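PDB 3M1G: putative glutathione S-transferase from Corynebacterium glutamicum, which probably catalyses glutathione transfer as a member of the omega-like, ECM4-related glutathione S-transferases. Local coordinates for residues Asn198-Thr203 / Lys217-Ala222; Val221-Leu226 / Pro250-Phe255; Glu227-Leu230 / Leu236-Asp239; Cys265-Asn268 / Glu272-Asn275. One frame throughout, in Å; residues are numbered along the deposited sequence.

Contact 1. Residues Asn198-Thr203 / Lys217-Ala222; sequences NGVYRT and KRLWVA
Val200 and Leu219 join two nearly antiparallel helices of the all-helical C-terminal domain of the glutathione S-transferase fold. The segments 199-203 and 217-222 cross at -154°, with their axes 9.3 Å apart at the closest point.

The apolar part is small and buried. Both methyls of Leu219 face one branch of Val200: Val200 CG1 lies 3.9 Å from Leu219 CD1 and 4.1 Å from Leu219 CD2. With chi1 at -62°, CG1 stands anti to the carbonyl carbon and meets the leucine. Gly199 CA is 4.7 Å from Leu219 CD1. Thr203 OG1 borders Leu219 CD2 and donates to Gly199 O at 2.9 Å. This oxygen also accepts from Thr203 N, on the opposite face of its plane.

The polar part is a stack of like charges. The guanidinium of Arg202 lies flat on that of Arg218, with centres 3.7 Å apart and planes at 10°. Both chains bend at chi3 to bring the groups together. Nearby acceptors probably make the stack tolerable: Arg218 NE forms a salt bridge with Glu195, and Arg202 NH2 a hydrogen bond with Thr194 O.

Tyr201, a predicted proton donor or acceptor, lies on the same helical turn, and its OH bonds to Tyr302 OH. In the stack, Arg202 NH2 and Arg218 NH2 approach to 3.4 Å, while Arg202 NE is buried with no partner in the model.

Contact 2. Residues Val221-Leu226 / Pro250-Phe255; sequences VALDWL and PTLVRF
Leu223 meets Leu252 and Phe255 inside the helical C-terminal domain of the glutathione S-transferase fold. It projects from helix 209-229 toward the place where helix 243-253 ends. The contact is entirely apolar and buried. Close by, Arg254 turns to the thioredoxin-like domain, where its NE bonds to Ala69 O, next to the predicted nucleophile Cys70.

The two branches of Leu223 divide the work. CG stands anti to the carbonyl carbon (chi1 -68°), and the two methyls spread toward different partners. Leu252 has nearly the same first torsion (chi1 -66°). Its CD1 continues the chain, anti to CA, and its CD2 branches off to meet the other leucine. Leu223 CD2 touches Leu252 CD2 at 4.3 Å, methyl to methyl.

Phe255 takes a different first torsion, with CG anti to the backbone N (chi1 -162°). Its ring comes from the direction opposite to Leu223. The ring also lies about 4 Å from the side chain of Tyr259, a residue predicted to lower the pKa of the active-site cysteine. The second methyl of the leucine approaches this ring obliquely, with Leu223 CD1 4.2 Å from Phe255 CE2.

Contact 3. Residues Glu227-Leu230 / Leu236-Asp239; sequences EDRL and LMGD
The loop that joins helix 209-229 to helix 243-253 in the C-terminal domain is tied back by Arg229, which holds the carbonyl oxygen of Leu236.

Arg229 grips side-on, with two nitrogens on one oxygen. Arg229 NE lies 2.9 Å from Leu236 O, in the carbonyl plane and on a lone pair. Arg229 NH2 is also 2.9 Å from Leu236 O, but tilted 21° from that plane. The chain is extended from CG to NE, which carries the guanidinium out to the loop. Sharing one acceptor bends both bonds, to 144° and 140° at the hydrogens. Two bonds to one atom should fix the rotation of the guanidinium. Arg229 NH2 also forms a salt bridge with Glu184. The selenium of Met237, a selenomethionine, lies 3.7 Å from Arg229 NH2, oblique to the guanidinium.

Beside the polar grip, Leu230 CD2 packs on Leu236: it is 3.8 Å from Leu236 N and 4.2 Å from Leu236 CD2. Leu236 N itself donates to Asp245 OD1 at the start of helix 243-253.

Leu236 is thus wedged among several helices. It touches Ile192 of helix 182-197, Ala244 and Leu248 of helix 243-253, and Tyr279 of helix 274-284.

Contact 4. Residues Cys265-Asn268 / Glu272-Asn275; sequences CGRN and EMPN
The guanidinium of Arg267 meets Met273 at its edge: the selenium of this selenomethionine lies near the plane, 3.8 Å from Arg267 NH2. Trp220 of helix 209-229 lies over one face, with Trp220 CE3 3.3 Å from Arg267 CZ. Asn268 CG lies at the edge too, because Arg267 NE donates to Asn268 OD1 at 2.8 Å. The chain of Arg267 bends at chi3 (74°), which turns the group toward its neighbour. The Asn268 amide and the Glu272 carboxylate are turned 70° against each other. Between them runs a weak bond, Asn268 ND2 to Glu272 OE1 at 3.3 Å, nearly straight at 164°.

The loop 265-268 thereby folds against the entry to helix 274-284, where Met273 holds the N-cap position. Met273 is bent at chi2 and chi3, and its methyl also lies beside Arg267, with Met273 CE 3.9 Å from Arg267 NH2.

The charged groups have further partners outside. Glu272 OE2 bonds to Thr271 OG1 of the second subunit, and its OE1 to Lys269 N of its own chain. Arg267 NH2 forms a salt bridge with Asp224.

The contact is therefore part of the dimer interface. The Glu272 carboxylate probably stays ionised among these donors and Lys269 NZ of the second subunit, its salt-bridge partner.

How the contacts relate
All four contacts lie in the helical C-terminal domain. Helix 209-229 is the common spine: contacts 1, 2 and 3 use successive parts of it, and contacts 1 and 2 share Val221 and Ala222. Contact 3 is nested in the loop closed by contact 2, and contact 4 follows later in the chain. The centres of contact 1 and contact 2 are about 9 Å apart. Those of contact 2 and contact 4 are about 8 Å apart, and those of contact 1 and contact 3 about 19 Å. Contact 4 meets the spine at three levels, at Trp220, Asp224 and Glu227. One helix thus connects the surroundings of Tyr201, the predicted proton donor or acceptor, with the subunit interface.

Contact 1. Residues Asn198-Thr203 / Lys217-Ala222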
loop_
_atom_site.group_PDB
_atom_site.type_symbol
_atom_site.label_atom_id
_atom_site.label_comp_id
_atom_site.label_asym_id
_atom_site.label_seq_id
_atom_site.Cartn_x
_atom_site.Cartn_y
_atom_site.Cartn_z
ATOM N N ASN A 198 18.150 -5.750 3.092
ATOM C CA ASN A 198 18.521 -4.392 3.366
ATOM C C ASN A 198 17.851 -3.392 2.460
ATOM O O ASN A 198 17.772 -2.224 2.797
ATOM C CB ASN A 198 20.015 -4.182 3.127
ATOM C CG ASN A 198 20.812 -4.351 4.352
ATOM O OD1 ASN A 198 20.293 -4.231 5.467
ATOM N ND2 ASN A 198 22.107 -4.599 4.178
ATOM N N GLY A 199 17.488 -3.844 1.266
ATOM C CA GLY A 199 16.875 -3.007 0.224
ATOM C C GLY A 199 15.648 -2.245 0.694
ATOM O O GLY A 199 15.470 -1.080 0.328
ATOM N N VAL A 200 14.796 -2.905 1.488
ATOM C CA VAL A 200 13.626 -2.233 2.038
ATOM C C VAL A 200 14.013 -1.089 2.994
ATOM O O VAL A 200 13.387 -0.006 2.947
ATOM C CB VAL A 200 12.599 -3.210 2.651
ATOM C CG1 VAL A 200 12.050 -4.163 1.554
ATOM C CG2 VAL A 200 13.166 -4.006 3.886
ATOM N N TYR A 201 15.036 -1.301 3.830
ATOM C CA TYR A 201 15.515 -0.294 4.785
ATOM C C TYR A 201 16.150 0.903 4.073
ATOM O O TYR A 201 15.886 2.057 4.425
ATOM C CB TYR A 201 16.504 -0.915 5.814
ATOM C CG TYR A 201 15.787 -1.780 6.798
ATOM C CD1 TYR A 201 15.186 -1.234 7.906
ATOM C CD2 TYR A 201 15.651 -3.148 6.592
ATOM C CE1 TYR A 201 14.470 -2.013 8.789
ATOM C CE2 TYR A 201 14.926 -3.920 7.459
ATOM C CZ TYR A 201 14.327 -3.334 8.544
ATOM O OH TYR A 201 13.611 -4.110 9.411
ATOM N N ARG A 202 16.950 0.643 3.047
ATOM C CA ARG A 202 17.545 1.721 2.249
ATOM C C ARG A 202 16.453 2.576 1.544
ATOM O O ARG A 202 16.603 3.799 1.365
ATOM C CB ARG A 202 18.507 1.096 1.237
ATOM C CG ARG A 202 19.618 2.024 0.668
ATOM C CD ARG A 202 20.879 1.190 0.198
ATOM N NE ARG A 202 20.353 0.195 -0.711
ATOM C CZ ARG A 202 20.546 -1.125 -0.658
ATOM N NH1 ARG A 202 21.421 -1.694 0.173
ATOM N NH2 ARG A 202 19.885 -1.880 -1.525
ATOM N N THR A 203 15.345 1.925 1.165
ATOM C CA THR A 203 14.207 2.605 0.544
ATOM C C THR A 203 13.452 3.409 1.578
ATOM O O THR A 203 13.206 4.574 1.360
ATOM C CB THR A 203 13.249 1.630 -0.191
ATOM O OG1 THR A 203 13.996 0.877 -1.150
ATOM C CG2 THR A 203 12.137 2.393 -0.935
ATOM N N LYS A 217 14.406 1.343 -7.120
ATOM C CA LYS A 217 14.714 0.700 -8.363
ATOM C C LYS A 217 15.465 -0.596 -8.098
ATOM O O LYS A 217 15.110 -1.619 -8.641
ATOM C CB LYS A 217 15.569 1.613 -9.236
ATOM C CG LYS A 217 15.660 1.195 -10.688
ATOM C CD LYS A 217 16.745 2.033 -11.397
ATOM C CE LYS A 217 16.771 1.820 -12.902
ATOM N NZ LYS A 217 18.064 2.387 -13.500
ATOM N N ARG A 218 16.479 -0.545 -7.246
ATOM C CA ARG A 218 17.235 -1.753 -6.889
ATOM C C ARG A 218 16.358 -2.835 -6.278
ATOM O O ARG A 218 16.469 -4.012 -6.625
ATOM C CB ARG A 218 18.408 -1.415 -5.955
ATOM C CG ARG A 218 19.609 -0.796 -6.704
ATOM C CD ARG A 218 20.685 -0.309 -5.731
ATOM N NE ARG A 218 21.287 -1.403 -4.938
ATOM C CZ ARG A 218 22.212 -1.216 -3.995
ATOM N NH1 ARG A 218 22.612 0.008 -3.681
ATOM N NH2 ARG A 218 22.716 -2.235 -3.341
ATOM N N LEU A 219 15.472 -2.449 -5.373
ATOM C CA LEU A 219 14.608 -3.423 -4.712
ATOM C C LEU A 219 13.761 -4.173 -5.747
ATOM O O LEU A 219 13.628 -5.404 -5.699
ATOM C CB LEU A 219 13.708 -2.725 -3.679
ATOM C CG LEU A 219 12.591 -3.531 -3.048
ATOM C CD1 LEU A 219 13.143 -4.664 -2.180
ATOM C CD2 LEU A 219 11.653 -2.606 -2.205
ATOM N N TRP A 220 13.196 -3.438 -6.691
ATOM C CA TRP A 220 12.270 -4.054 -7.636
ATOM C C TRP A 220 12.928 -4.869 -8.748
ATOM O O TRP A 220 12.324 -5.831 -9.235
ATOM C CB TRP A 220 11.231 -3.002 -8.157
ATOM C CG TRP A 220 10.221 -2.794 -7.056
ATOM C CD1 TRP A 220 10.161 -1.750 -6.169
ATOM C CD2 TRP A 220 9.199 -3.697 -6.671
ATOM N NE1 TRP A 220 9.173 -1.966 -5.253
ATOM C CE2 TRP A 220 8.566 -3.153 -5.529
ATOM C CE3 TRP A 220 8.741 -4.917 -7.181
ATOM C CZ2 TRP A 220 7.492 -3.763 -4.921
ATOM C CZ3 TRP A 220 7.677 -5.541 -6.552
ATOM C CH2 TRP A 220 7.072 -4.966 -5.436
ATOM N N VAL A 221 14.142 -4.496 -9.149
ATOM C CA VAL A 221 14.951 -5.346 -10.038
ATOM C C VAL A 221 15.142 -6.713 -9.337
ATOM O O VAL A 221 14.964 -7.765 -9.966
ATOM C CB VAL A 221 16.346 -4.720 -10.350
ATOM C CG1 VAL A 221 17.307 -5.765 -10.885
ATOM C CG2 VAL A 221 16.240 -3.517 -11.376
ATOM N N ALA A 222 15.444 -6.699 -8.043
ATOM C CA ALA A 222 15.664 -7.955 -7.332
ATOM C C ALA A 222 14.363 -8.734 -7.097
ATOM O O ALA A 222 14.341 -9.956 -7.254
ATOM C CB ALA A 222 16.406 -7.725 -6.000
#

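Contact 2. Residues Val221-Leu226 / Pro250-Phe255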
loop_
_atom_site.group_PDB
_atom_site.type_symbol
_atom_site.label_atom_id
_atom_site.label_comp_id
_atom_site.label_asym_id
_atom_site.label_seq_id
_atom_site.Cartn_x
_atom_site.Cartn_y
_atom_site.Cartn_z
ATOM N N VAL A 221 14.142 -4.496 -9.149
ATOM C CA VAL A 221 14.951 -5.346 -10.038
ATOM C C VAL A 221 15.142 -6.713 -9.337
ATOM O O VAL A 221 14.964 -7.765 -9.966
ATOM C CB VAL A 221 16.346 -4.720 -10.350
ATOM C CG1 VAL A 221 17.307 -5.765 -10.885
ATOM C CG2 VAL A 221 16.240 -3.517 -11.376
ATOM N N ALA A 222 15.444 -6.699 -8.043
ATOM C CA ALA A 222 15.664 -7.955 -7.332
ATOM C C ALA A 222 14.363 -8.734 -7.097
ATOM O O ALA A 222 14.341 -9.956 -7.254
ATOM C CB ALA A 222 16.406 -7.725 -6.000
ATOM N N LEU A 223 13.280 -8.061 -6.709
ATOM C CA LEU A 223 11.995 -8.774 -6.549
ATOM C C LEU A 223 11.507 -9.376 -7.872
ATOM O O LEU A 223 10.925 -10.484 -7.909
ATOM C CB LEU A 223 10.931 -7.879 -5.914
ATOM C CG LEU A 223 11.150 -7.475 -4.437
ATOM C CD1 LEU A 223 10.086 -6.436 -3.960
ATOM C CD2 LEU A 223 11.176 -8.682 -3.483
ATOM N N ASP A 224 11.762 -8.686 -8.987
ATOM C CA ASP A 224 11.363 -9.254 -10.288
ATOM C C ASP A 224 12.243 -10.463 -10.653
ATOM O O ASP A 224 11.772 -11.415 -11.266
ATOM C CB ASP A 224 11.459 -8.200 -11.406
ATOM C CG ASP A 224 10.298 -7.197 -11.378
ATOM O OD1 ASP A 224 9.204 -7.510 -10.839
ATOM O OD2 ASP A 224 10.490 -6.071 -11.894
ATOM N N TRP A 225 13.529 -10.402 -10.301
ATOM C CA TRP A 225 14.417 -11.556 -10.444
ATOM C C TRP A 225 13.893 -12.733 -9.590
ATOM O O TRP A 225 13.838 -13.859 -10.073
ATOM C CB TRP A 225 15.854 -11.200 -10.025
ATOM C CG TRP A 225 16.688 -12.365 -9.593
ATOM C CD1 TRP A 225 17.077 -13.427 -10.368
ATOM C CD2 TRP A 225 17.278 -12.570 -8.309
ATOM N NE1 TRP A 225 17.821 -14.290 -9.619
ATOM C CE2 TRP A 225 17.963 -13.792 -8.357
ATOM C CE3 TRP A 225 17.273 -11.850 -7.108
ATOM C CZ2 TRP A 225 18.656 -14.312 -7.257
ATOM C CZ3 TRP A 225 17.977 -12.373 -6.003
ATOM C CH2 TRP A 225 18.629 -13.586 -6.086
ATOM N N LEU A 226 13.506 -12.477 -8.347
ATOM C CA LEU A 226 13.013 -13.571 -7.493
ATOM C C LEU A 226 11.703 -14.186 -8.029
ATOM O O LEU A 226 11.502 -15.414 -8.022
ATOM C CB LEU A 226 12.833 -13.103 -6.046
ATOM C CG LEU A 226 14.126 -12.809 -5.303
ATOM C CD1 LEU A 226 13.841 -12.134 -3.970
ATOM C CD2 LEU A 226 14.963 -14.091 -5.093
ATOM N N PRO A 250 11.538 -13.509 6.178
ATOM C CA PRO A 250 11.260 -12.425 7.113
ATOM C C PRO A 250 11.008 -11.064 6.437
ATOM O O PRO A 250 10.252 -10.255 6.984
ATOM C CB PRO A 250 12.522 -12.385 7.989
ATOM C CG PRO A 250 13.021 -13.836 7.967
ATOM C CD PRO A 250 12.791 -14.215 6.514
ATOM N N THR A 251 11.631 -10.824 5.282
ATOM C CA THR A 251 11.366 -9.617 4.519
ATOM C C THR A 251 9.972 -9.679 3.849
ATOM O O THR A 251 9.166 -8.744 3.975
ATOM C CB THR A 251 12.476 -9.320 3.484
ATOM O OG1 THR A 251 13.713 -9.120 4.189
ATOM C CG2 THR A 251 12.167 -7.979 2.756
ATOM N N LEU A 252 9.674 -10.783 3.192
ATOM C CA LEU A 252 8.406 -10.927 2.467
ATOM C C LEU A 252 7.185 -10.893 3.384
ATOM O O LEU A 252 6.177 -10.262 3.042
ATOM C CB LEU A 252 8.367 -12.186 1.608
ATOM C CG LEU A 252 9.331 -12.280 0.432
ATOM C CD1 LEU A 252 9.116 -13.637 -0.297
ATOM C CD2 LEU A 252 9.237 -11.093 -0.547
ATOM N N VAL A 253 7.295 -11.516 4.555
ATOM C CA VAL A 253 6.187 -11.588 5.493
ATOM C C VAL A 253 5.851 -10.244 6.170
ATOM O O VAL A 253 4.732 -10.050 6.665
ATOM C CB VAL A 253 6.406 -12.697 6.516
ATOM C CG1 VAL A 253 7.341 -12.237 7.673
ATOM C CG2 VAL A 253 5.064 -13.228 7.014
ATOM N N ARG A 254 6.798 -9.313 6.145
ATOM C CA ARG A 254 6.623 -7.987 6.663
ATOM C C ARG A 254 6.313 -6.980 5.549
ATOM O O ARG A 254 6.114 -5.788 5.811
ATOM C CB ARG A 254 7.895 -7.527 7.401
ATOM C CG ARG A 254 8.148 -8.239 8.716
ATOM C CD ARG A 254 9.574 -8.043 9.235
ATOM N NE ARG A 254 9.669 -8.634 10.566
ATOM C CZ ARG A 254 9.733 -9.952 10.801
ATOM N NH1 ARG A 254 9.771 -10.798 9.800
ATOM N NH2 ARG A 254 9.757 -10.415 12.050
ATOM N N PHE A 255 6.298 -7.435 4.318
ATOM C CA PHE A 255 6.211 -6.502 3.192
ATOM C C PHE A 255 4.877 -5.763 3.053
ATOM O O PHE A 255 4.831 -4.530 3.167
ATOM C CB PHE A 255 6.588 -7.169 1.880
ATOM C CG PHE A 255 6.928 -6.190 0.806
ATOM C CD1 PHE A 255 5.932 -5.649 0.004
ATOM C CD2 PHE A 255 8.215 -5.813 0.602
ATOM C CE1 PHE A 255 6.235 -4.750 -1.004
ATOM C CE2 PHE A 255 8.550 -4.913 -0.399
ATOM C CZ PHE A 255 7.524 -4.386 -1.230
#

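Contact 3. Residues Glu227-Leu230 / Leu236-Asp239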
loop_
_atom_site.group_PDB
_atom_site.type_symbol
_atom_site.label_atom_id
_atom_site.label_comp_id
_atom_site.label_asym_id
_atom_site.label_seq_id
_atom_site.Cartn_x
_atom_site.Cartn_y
_atom_site.Cartn_z
ATOM N N GLU A 227 10.810 -13.324 -8.492
ATOM C CA GLU A 227 9.528 -13.752 -9.047
ATOM C C GLU A 227 9.794 -14.714 -10.224
ATOM O O GLU A 227 9.148 -15.767 -10.367
ATOM C CB GLU A 227 8.723 -12.525 -9.482
ATOM C CG GLU A 227 7.481 -12.822 -10.299
ATOM C CD GLU A 227 6.381 -13.425 -9.466
ATOM O OE1 GLU A 227 6.468 -13.319 -8.213
ATOM O OE2 GLU A 227 5.436 -13.996 -10.066
ATOM N N ASP A 228 10.771 -14.369 -11.045
ATOM C CA ASP A 228 11.149 -15.238 -12.158
ATOM C C ASP A 228 11.894 -16.502 -11.709
ATOM O O ASP A 228 11.668 -17.578 -12.249
ATOM C CB ASP A 228 12.015 -14.472 -13.149
ATOM C CG ASP A 228 12.403 -15.319 -14.379
ATOM O OD1 ASP A 228 11.526 -15.700 -15.175
ATOM O OD2 ASP A 228 13.582 -15.629 -14.523
ATOM N N ARG A 229 12.787 -16.396 -10.726
ATOM C CA ARG A 229 13.475 -17.577 -10.233
ATOM C C ARG A 229 12.483 -18.624 -9.677
ATOM O O ARG A 229 12.648 -19.838 -9.860
ATOM C CB ARG A 229 14.482 -17.183 -9.139
ATOM C CG ARG A 229 15.394 -18.305 -8.722
ATOM C CD ARG A 229 16.407 -17.891 -7.693
ATOM N NE ARG A 229 17.111 -19.064 -7.193
ATOM C CZ ARG A 229 18.201 -19.596 -7.739
ATOM N NH1 ARG A 229 18.779 -19.046 -8.798
ATOM N NH2 ARG A 229 18.724 -20.685 -7.193
ATOM N N LEU A 230 11.478 -18.144 -8.968
ATOM C CA LEU A 230 10.487 -18.994 -8.306
ATOM C C LEU A 230 9.340 -19.402 -9.240
ATOM O O LEU A 230 8.431 -20.104 -8.818
ATOM C CB LEU A 230 9.944 -18.282 -7.055
ATOM C CG LEU A 230 10.929 -18.140 -5.889
ATOM C CD1 LEU A 230 10.427 -17.143 -4.837
ATOM C CD2 LEU A 230 11.189 -19.511 -5.266
ATOM N N LEU A 236 13.701 -21.355 -3.176
ATOM C CA LEU A 236 14.832 -20.646 -3.823
ATOM C C LEU A 236 15.871 -21.574 -4.422
ATOM O O LEU A 236 16.424 -21.259 -5.482
ATOM C CB LEU A 236 15.518 -19.704 -2.866
ATOM C CG LEU A 236 14.715 -18.427 -2.547
ATOM C CD1 LEU A 236 15.341 -17.715 -1.353
ATOM C CD2 LEU A 236 14.599 -17.510 -3.803
HETATM N N MSE A 237 16.160 -22.682 -3.722
HETATM C CA MSE A 237 17.158 -23.633 -4.162
HETATM C C MSE A 237 16.536 -24.963 -4.622
HETATM O O MSE A 237 17.176 -26.009 -4.526
HETATM C CB MSE A 237 18.164 -23.898 -3.040
HETATM C CG MSE A 237 18.762 -22.644 -2.410
HETATM SE SE MSE A 237 19.628 -21.461 -3.717
HETATM C CE MSE A 237 20.883 -22.668 -4.392
ATOM N N GLY A 238 15.301 -24.941 -5.093
ATOM C CA GLY A 238 14.715 -26.130 -5.712
ATOM C C GLY A 238 13.558 -26.736 -4.934
ATOM O O GLY A 238 12.667 -26.032 -4.490
ATOM N N ASP A 239 13.611 -28.048 -4.734
ATOM C CA ASP A 239 12.435 -28.779 -4.269
ATOM C C ASP A 239 12.121 -28.616 -2.785
ATOM O O ASP A 239 10.990 -28.862 -2.397
ATOM C CB ASP A 239 12.602 -30.277 -4.555
ATOM C CG ASP A 239 12.406 -30.622 -6.023
ATOM O OD1 ASP A 239 11.871 -29.779 -6.772
ATOM O OD2 ASP A 239 12.778 -31.743 -6.402
#

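Contact 4. Residues Cys265-Asn268 / Glu272-Asn275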
loop_
_atom_site.group_PDB
_atom_site.type_symbol
_atom_site.label_atom_id
_atom_site.label_comp_id
_atom_site.label_asym_id
_atom_site.label_seq_id
_atom_site.Cartn_x
_atom_site.Cartn_y
_atom_site.Cartn_z
ATOM N N CYS A 265 7.863 1.214 -0.217
ATOM C CA CYS A 265 8.418 0.250 -1.168
ATOM C C CYS A 265 7.372 -0.241 -2.199
ATOM O O CYS A 265 7.702 -0.983 -3.119
ATOM C CB CYS A 265 8.934 -0.977 -0.431
ATOM S SG CYS A 265 10.362 -0.674 0.574
ATOM N N GLY A 266 6.122 0.167 -2.020
ATOM C CA GLY A 266 4.995 -0.361 -2.804
ATOM C C GLY A 266 4.824 -0.071 -4.280
ATOM O O GLY A 266 3.853 0.586 -4.657
ATOM N N ARG A 267 5.670 -0.657 -5.148
ATOM C CA ARG A 267 5.334 -0.704 -6.577
ATOM C C ARG A 267 4.071 -1.537 -6.752
ATOM O O ARG A 267 3.219 -1.213 -7.560
ATOM C CB ARG A 267 6.406 -1.347 -7.446
ATOM C CG ARG A 267 6.088 -1.208 -8.948
ATOM C CD ARG A 267 7.067 -1.974 -9.823
ATOM N NE ARG A 267 6.796 -3.414 -9.729
ATOM C CZ ARG A 267 7.563 -4.364 -10.264
ATOM N NH1 ARG A 267 8.690 -4.053 -10.885
ATOM N NH2 ARG A 267 7.224 -5.644 -10.130
ATOM N N ASN A 268 4.012 -2.620 -5.992
ATOM C CA ASN A 268 2.963 -3.612 -6.023
ATOM C C ASN A 268 2.940 -4.221 -4.647
ATOM O O ASN A 268 3.939 -4.137 -3.927
ATOM C CB ASN A 268 3.322 -4.762 -6.964
ATOM C CG ASN A 268 3.202 -4.402 -8.402
ATOM O OD1 ASN A 268 4.212 -4.332 -9.117
ATOM N ND2 ASN A 268 1.957 -4.262 -8.880
ATOM N N GLU A 272 0.105 -9.274 -5.375
ATOM C CA GLU A 272 0.002 -9.117 -6.831
ATOM C C GLU A 272 1.157 -9.746 -7.629
ATOM O O GLU A 272 1.197 -9.599 -8.832
ATOM C CB GLU A 272 -0.061 -7.618 -7.199
ATOM C CG GLU A 272 -1.189 -6.837 -6.519
ATOM C CD GLU A 272 -1.138 -5.350 -6.856
ATOM O OE1 GLU A 272 -0.196 -4.628 -6.406
ATOM O OE2 GLU A 272 -2.033 -4.915 -7.611
HETATM N N MSE A 273 2.098 -10.411 -6.954
HETATM C CA MSE A 273 3.249 -11.060 -7.582
HETATM C C MSE A 273 3.000 -12.565 -7.432
HETATM O O MSE A 273 3.208 -13.126 -6.355
HETATM C CB MSE A 273 4.532 -10.682 -6.855
HETATM C CG MSE A 273 4.851 -9.173 -6.818
HETATM SE SE MSE A 273 5.397 -8.503 -8.531
HETATM C CE MSE A 273 7.269 -9.117 -8.455
ATOM N N PRO A 274 2.521 -13.215 -8.483
ATOM C CA PRO A 274 1.922 -14.526 -8.240
ATOM C C PRO A 274 2.869 -15.581 -7.671
ATOM O O PRO A 274 2.468 -16.306 -6.756
ATOM C CB PRO A 274 1.408 -14.977 -9.623
ATOM C CG PRO A 274 1.374 -13.771 -10.463
ATOM C CD PRO A 274 2.297 -12.717 -9.849
ATOM N N ASN A 275 4.084 -15.695 -8.215
ATOM C CA ASN A 275 5.020 -16.670 -7.665
ATOM C C ASN A 275 5.467 -16.350 -6.244
ATOM O O ASN A 275 5.444 -17.242 -5.381
ATOM C CB ASN A 275 6.206 -16.876 -8.580
ATOM C CG ASN A 275 5.804 -17.533 -9.863
ATOM O OD1 ASN A 275 5.295 -18.637 -9.853
ATOM N ND2 ASN A 275 5.961 -16.835 -10.957
#